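Local atomic coordinates of pseudopodium-enriched atypical kinase 1 (Homo sapiens, PDB entry 6BHC), a protein that is a pseudokinase that dimerizes through its kinase fold in an uncommon way and probably acts in signalling as a scaffold rather than by phosphate transfer. Residues 106-118 and 186-199. The protein carries 1 engineered substitution. Numbering follows the deposited sequence.
Sequences AVRQSLAVHFNIQ and QLCSGLEHLKPYHV
In the protein kinase fold this is the junction of the αC-β4 loop with helix αE, where Leu111, Ala112, His114 and Ile117 lie against His193, Leu194 and Tyr197. Two hydrogen bonds grip the Ala112 backbone: its N gives a nearly straight bond to Tyr197 OH (3.0 Å, 165°), while its O receives His193 NE2 at 2.9 Å, the donor standing above the carbonyl plane. Leu111 CD2 sits over one face of the Tyr197 ring, 3.7 Å from the centroid, and the other branch, CD1, reaches Leu194 CD2 at 3.7 Å. With CG of His193 turned anti to the backbone N (chi1 -171°), its ring takes His114 CB over one face, 3.9 Å from the centroid; the two imidazole planes stand 43° apart. His114 ND1 accepts Asn116 N, which helps hold that ring's rotation; His114-Phe115-Asn116 fits the kinase HxN motif. Ile117 CD1 touches His193 CD2. Asn116 ND2 bonds weakly to Gln186 OE1; its stronger partner is Leu238 O, and Gln186 NE2 binds Thr236 O. Were His193 an alanine, Ala112 O would probably lose this donor and a gap open beside His114 and Ile117. Ala112 N and O both bond to side chains across the contact, consistent with hydrogen bonds as well as packing holding the loop.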
loop_
_atom_site.group_PDB
_atom_site.type_symbol
_atom_site.label_atom_id
_atom_site.label_comp_id
_atom_site.label_asym_id
_atom_site.label_seq_id
_atom_site.Cartn_x
_atom_site.Cartn_y
_atom_site.Cartn_z
ATOM N N ALA A 106 3.770 34.864 21.654
ATOM C CA ALA A 106 2.980 35.732 20.784
ATOM C C ALA A 106 3.270 35.461 19.312
ATOM O O ALA A 106 2.345 35.375 18.495
ATOM C CB ALA A 106 3.245 37.198 21.123
ATOM N N VAL A 107 4.547 35.319 18.953
ATOM C CA VAL A 107 4.899 35.099 17.555
ATOM C C VAL A 107 4.519 33.688 17.120
ATOM O O VAL A 107 3.991 33.483 16.021
ATOM C CB VAL A 107 6.398 35.378 17.333
ATOM C CG1 VAL A 107 6.808 35.010 15.916
ATOM C CG2 VAL A 107 6.708 36.839 17.615
ATOM N N ARG A 108 4.764 32.696 17.978
ATOM C CA ARG A 108 4.515 31.306 17.613
ATOM C C ARG A 108 3.029 30.961 17.606
ATOM O O ARG A 108 2.605 30.093 16.835
ATOM C CB ARG A 108 5.272 30.377 18.566
ATOM C CG ARG A 108 5.305 28.924 18.136
ATOM C CD ARG A 108 6.294 28.134 18.977
ATOM N NE ARG A 108 6.055 28.304 20.407
ATOM C CZ ARG A 108 5.159 27.612 21.101
ATOM N NH1 ARG A 108 4.408 26.700 20.496
ATOM N NH2 ARG A 108 5.010 27.831 22.400
ATOM N N GLN A 109 2.226 31.619 18.447
ATOM C CA GLN A 109 0.794 31.339 18.471
ATOM C C GLN A 109 0.090 31.828 17.211
ATOM O O GLN A 109 -0.967 31.294 16.857
ATOM C CB GLN A 109 0.157 31.973 19.710
ATOM C CG GLN A 109 -1.279 31.561 19.987
ATOM C CD GLN A 109 -1.817 32.186 21.260
ATOM O OE1 GLN A 109 -1.069 32.787 22.032
ATOM N NE2 GLN A 109 -3.119 32.051 21.485
ATOM N N SER A 110 0.655 32.817 16.520
ATOM C CA SER A 110 0.063 33.335 15.293
ATOM C C SER A 110 0.339 32.457 14.079
ATOM O O SER A 110 -0.130 32.783 12.984
ATOM C CB SER A 110 0.570 34.756 15.025
ATOM O OG SER A 110 1.977 34.776 14.853
ATOM N N LEU A 111 1.071 31.359 14.239
ATOM C CA LEU A 111 1.426 30.483 13.131
ATOM C C LEU A 111 0.523 29.258 13.110
ATOM O O LEU A 111 0.211 28.685 14.159
ATOM C CB LEU A 111 2.886 30.038 13.234
ATOM C CG LEU A 111 3.935 31.113 13.520
ATOM C CD1 LEU A 111 5.301 30.475 13.719
ATOM C CD2 LEU A 111 3.974 32.138 12.398
ATOM N N ALA A 112 0.104 28.861 11.911
ATOM C CA ALA A 112 -0.611 27.603 11.761
ATOM C C ALA A 112 0.299 26.442 12.142
ATOM O O ALA A 112 1.526 26.527 12.036
ATOM C CB ALA A 112 -1.111 27.438 10.326
ATOM N N VAL A 113 -0.315 25.347 12.597
ATOM C CA VAL A 113 0.461 24.229 13.111
ATOM C C VAL A 113 1.342 23.649 12.008
ATOM O O VAL A 113 0.988 23.652 10.822
ATOM C CB VAL A 113 -0.456 23.149 13.712
ATOM C CG1 VAL A 113 -1.250 23.720 14.880
ATOM C CG2 VAL A 113 -1.390 22.587 12.652
ATOM N N HIS A 114 2.515 23.165 12.405
ATOM C CA HIS A 114 3.459 22.568 11.475
ATOM C C HIS A 114 4.202 21.449 12.188
ATOM O O HIS A 114 4.466 21.526 13.389
ATOM C CB HIS A 114 4.449 23.601 10.929
ATOM C CG HIS A 114 5.267 23.102 9.781
ATOM N ND1 HIS A 114 6.433 22.386 9.951
ATOM C CD2 HIS A 114 5.087 23.213 8.444
ATOM C CE1 HIS A 114 6.935 22.079 8.769
ATOM N NE2 HIS A 114 6.138 22.571 7.837
ATOM N N PHE A 115 4.545 20.413 11.419
ATOM C CA PHE A 115 5.165 19.217 11.981
ATOM C C PHE A 115 6.484 19.526 12.682
ATOM O O PHE A 115 6.840 18.855 13.658
ATOM C CB PHE A 115 5.372 18.193 10.863
ATOM C CG PHE A 115 5.845 16.847 11.331
ATOM C CD1 PHE A 115 4.981 15.979 11.980
ATOM C CD2 PHE A 115 7.146 16.434 11.087
ATOM C CE1 PHE A 115 5.413 14.734 12.395
ATOM C CE2 PHE A 115 7.583 15.191 11.502
ATOM C CZ PHE A 115 6.713 14.338 12.153
ATOM N N ASN A 116 7.213 20.541 12.216
ATOM C CA ASN A 116 8.551 20.839 12.712
ATOM C C ASN A 116 8.612 22.142 13.504
ATOM O O ASN A 116 9.703 22.679 13.723
ATOM C CB ASN A 116 9.541 20.877 11.549
ATOM C CG ASN A 116 9.568 19.579 10.772
ATOM O OD1 ASN A 116 9.162 19.531 9.612
ATOM N ND2 ASN A 116 10.044 18.517 11.409
ATOM N N ILE A 117 7.468 22.663 13.938
ATOM C CA ILE A 117 7.413 23.874 14.745
ATOM C C ILE A 117 6.655 23.557 16.026
ATOM O O ILE A 117 5.625 22.874 15.995
ATOM C CB ILE A 117 6.760 25.044 13.977
ATOM C CG1 ILE A 117 7.580 25.367 12.726
ATOM C CG2 ILE A 117 6.636 26.279 14.867
ATOM C CD1 ILE A 117 7.098 26.575 11.965
ATOM N N GLN A 118 7.171 24.046 17.151
ATOM C CA GLN A 118 6.640 23.661 18.452
ATOM C C GLN A 118 5.207 24.145 18.630
ATOM O O GLN A 118 4.885 25.300 18.333
ATOM C CB GLN A 118 7.521 24.215 19.571
ATOM C CG GLN A 118 7.089 23.773 20.956
ATOM C CD GLN A 118 8.106 24.116 22.022
ATOM O OE1 GLN A 118 8.626 25.231 22.067
ATOM N NE2 GLN A 118 8.404 23.152 22.884
ATOM N N GLN A 186 14.213 18.687 7.784
ATOM C CA GLN A 186 13.070 19.082 8.601
ATOM C C GLN A 186 13.186 20.535 9.045
ATOM O O GLN A 186 12.176 21.244 9.130
ATOM C CB GLN A 186 12.946 18.162 9.813
ATOM C CG GLN A 186 12.734 16.702 9.466
ATOM C CD GLN A 186 12.599 15.834 10.696
ATOM O OE1 GLN A 186 11.653 15.974 11.472
ATOM N NE2 GLN A 186 13.554 14.935 10.890
ATOM N N LEU A 187 14.406 20.994 9.336
ATOM C CA LEU A 187 14.605 22.391 9.706
ATOM C C LEU A 187 14.202 23.317 8.568
ATOM O O LEU A 187 13.509 24.319 8.782
ATOM C CB LEU A 187 16.063 22.629 10.102
ATOM C CG LEU A 187 16.448 24.084 10.387
ATOM C CD1 LEU A 187 15.637 24.645 11.548
ATOM C CD2 LEU A 187 17.940 24.210 10.663
ATOM N N CYS A 188 14.628 22.996 7.343
ATOM C CA CYS A 188 14.259 23.820 6.197
ATOM C C CYS A 188 12.749 23.846 5.999
ATOM O O CYS A 188 12.185 24.878 5.621
ATOM C CB CYS A 188 14.967 23.314 4.939
ATOM S SG CYS A 188 16.768 23.504 5.003
ATOM N N SER A 189 12.078 22.723 6.263
ATOM C CA SER A 189 10.624 22.684 6.143
ATOM C C SER A 189 9.969 23.656 7.118
ATOM O O SER A 189 9.063 24.409 6.746
ATOM C CB SER A 189 10.116 21.261 6.375
ATOM O OG SER A 189 10.620 20.375 5.390
ATOM N N GLY A 190 10.420 23.654 8.374
ATOM C CA GLY A 190 9.861 24.577 9.349
ATOM C C GLY A 190 10.198 26.024 9.045
ATOM O O GLY A 190 9.369 26.916 9.241
ATOM N N LEU A 191 11.418 26.279 8.562
ATOM C CA LEU A 191 11.787 27.639 8.183
ATOM C C LEU A 191 11.015 28.097 6.953
ATOM O O LEU A 191 10.657 29.275 6.842
ATOM C CB LEU A 191 13.293 27.729 7.934
ATOM C CG LEU A 191 14.195 27.539 9.156
ATOM C CD1 LEU A 191 15.659 27.605 8.753
ATOM C CD2 LEU A 191 13.879 28.577 10.224
ATOM N N GLU A 192 10.748 27.181 6.020
ATOM C CA GLU A 192 9.921 27.515 4.865
ATOM C C GLU A 192 8.503 27.875 5.290
ATOM O O GLU A 192 7.830 28.662 4.615
ATOM C CB GLU A 192 9.910 26.340 3.885
ATOM C CG GLU A 192 9.279 26.633 2.536
ATOM C CD GLU A 192 9.264 25.415 1.627
ATOM O OE1 GLU A 192 9.173 24.283 2.148
ATOM O OE2 GLU A 192 9.348 25.591 0.393
ATOM N N HIS A 193 8.038 27.316 6.410
ATOM C CA HIS A 193 6.723 27.652 6.944
ATOM C C HIS A 193 6.659 29.084 7.458
ATOM O O HIS A 193 5.572 29.668 7.496
ATOM C CB HIS A 193 6.361 26.673 8.066
ATOM C CG HIS A 193 4.949 26.790 8.548
ATOM N ND1 HIS A 193 3.870 26.360 7.805
ATOM C CD2 HIS A 193 4.441 27.272 9.707
ATOM C CE1 HIS A 193 2.757 26.580 8.483
ATOM N NE2 HIS A 193 3.075 27.131 9.640
ATOM N N LEU A 194 7.797 29.666 7.842
ATOM C CA LEU A 194 7.807 31.022 8.376
ATOM C C LEU A 194 7.767 32.090 7.292
ATOM O O LEU A 194 7.387 33.231 7.582
ATOM C CB LEU A 194 9.050 31.243 9.243
ATOM C CG LEU A 194 9.315 30.264 10.388
ATOM C CD1 LEU A 194 10.567 30.669 11.158
ATOM C CD2 LEU A 194 8.118 30.177 11.316
ATOM N N LYS A 195 8.145 31.750 6.061
ATOM C CA LYS A 195 8.283 32.764 5.017
ATOM C C LYS A 195 6.977 33.471 4.680
ATOM O O LYS A 195 6.987 34.710 4.573
ATOM C CB LYS A 195 8.918 32.135 3.773
ATOM C CG LYS A 195 10.243 31.448 4.046
ATOM C CD LYS A 195 11.236 32.401 4.688
ATOM C CE LYS A 195 12.554 31.704 4.994
ATOM N NZ LYS A 195 13.539 32.627 5.626
ATOM N N PRO A 196 5.841 32.788 4.489
ATOM C CA PRO A 196 4.604 33.527 4.183
ATOM C C PRO A 196 4.142 34.433 5.313
ATOM O O PRO A 196 3.350 35.351 5.069
ATOM C CB PRO A 196 3.585 32.413 3.903
ATOM C CG PRO A 196 4.407 31.230 3.540
ATOM C CD PRO A 196 5.622 31.332 4.407
ATOM N N TYR A 197 4.607 34.205 6.540
ATOM C CA TYR A 197 4.336 35.108 7.650
ATOM C C TYR A 197 5.353 36.235 7.756
ATOM O O TYR A 197 5.155 37.149 8.564
ATOM C CB TYR A 197 4.310 34.335 8.976
ATOM C CG TYR A 197 3.189 33.329 9.094
ATOM C CD1 TYR A 197 1.913 33.724 9.477
ATOM C CD2 TYR A 197 3.407 31.983 8.834
ATOM C CE1 TYR A 197 0.885 32.808 9.589
ATOM C CE2 TYR A 197 2.386 31.058 8.947
ATOM C CZ TYR A 197 1.127 31.477 9.323
ATOM O OH TYR A 197 0.106 30.562 9.434
ATOM N N HIS A 198 6.425 36.192 6.960
ATOM C CA HIS A 198 7.531 37.148 7.054
ATOM C C HIS A 198 8.128 37.149 8.459
ATOM O O HIS A 198 8.357 38.197 9.065
ATOM C CB HIS A 198 7.093 38.555 6.639
ATOM C CG HIS A 198 6.638 38.649 5.219
ATOM N ND1 HIS A 198 5.328 38.444 4.842
ATOM C CD2 HIS A 198 7.320 38.916 4.081
ATOM C CE1 HIS A 198 5.222 38.587 3.533
ATOM N NE2 HIS A 198 6.417 38.873 3.046
ATOM N N VAL A 199 8.375 35.951 8.978
ATOM C CA VAL A 199 8.937 35.758 10.308
ATOM C C VAL A 199 10.327 35.157 10.159
ATOM O O VAL A 199 10.519 34.200 9.399
ATOM C CB VAL A 199 8.032 34.864 11.174
ATOM C CG1 VAL A 199 8.737 34.475 12.463
ATOM C CG2 VAL A 199 6.725 35.578 11.478
HETATM O O HOH W 1 6.946 23.715 4.903
#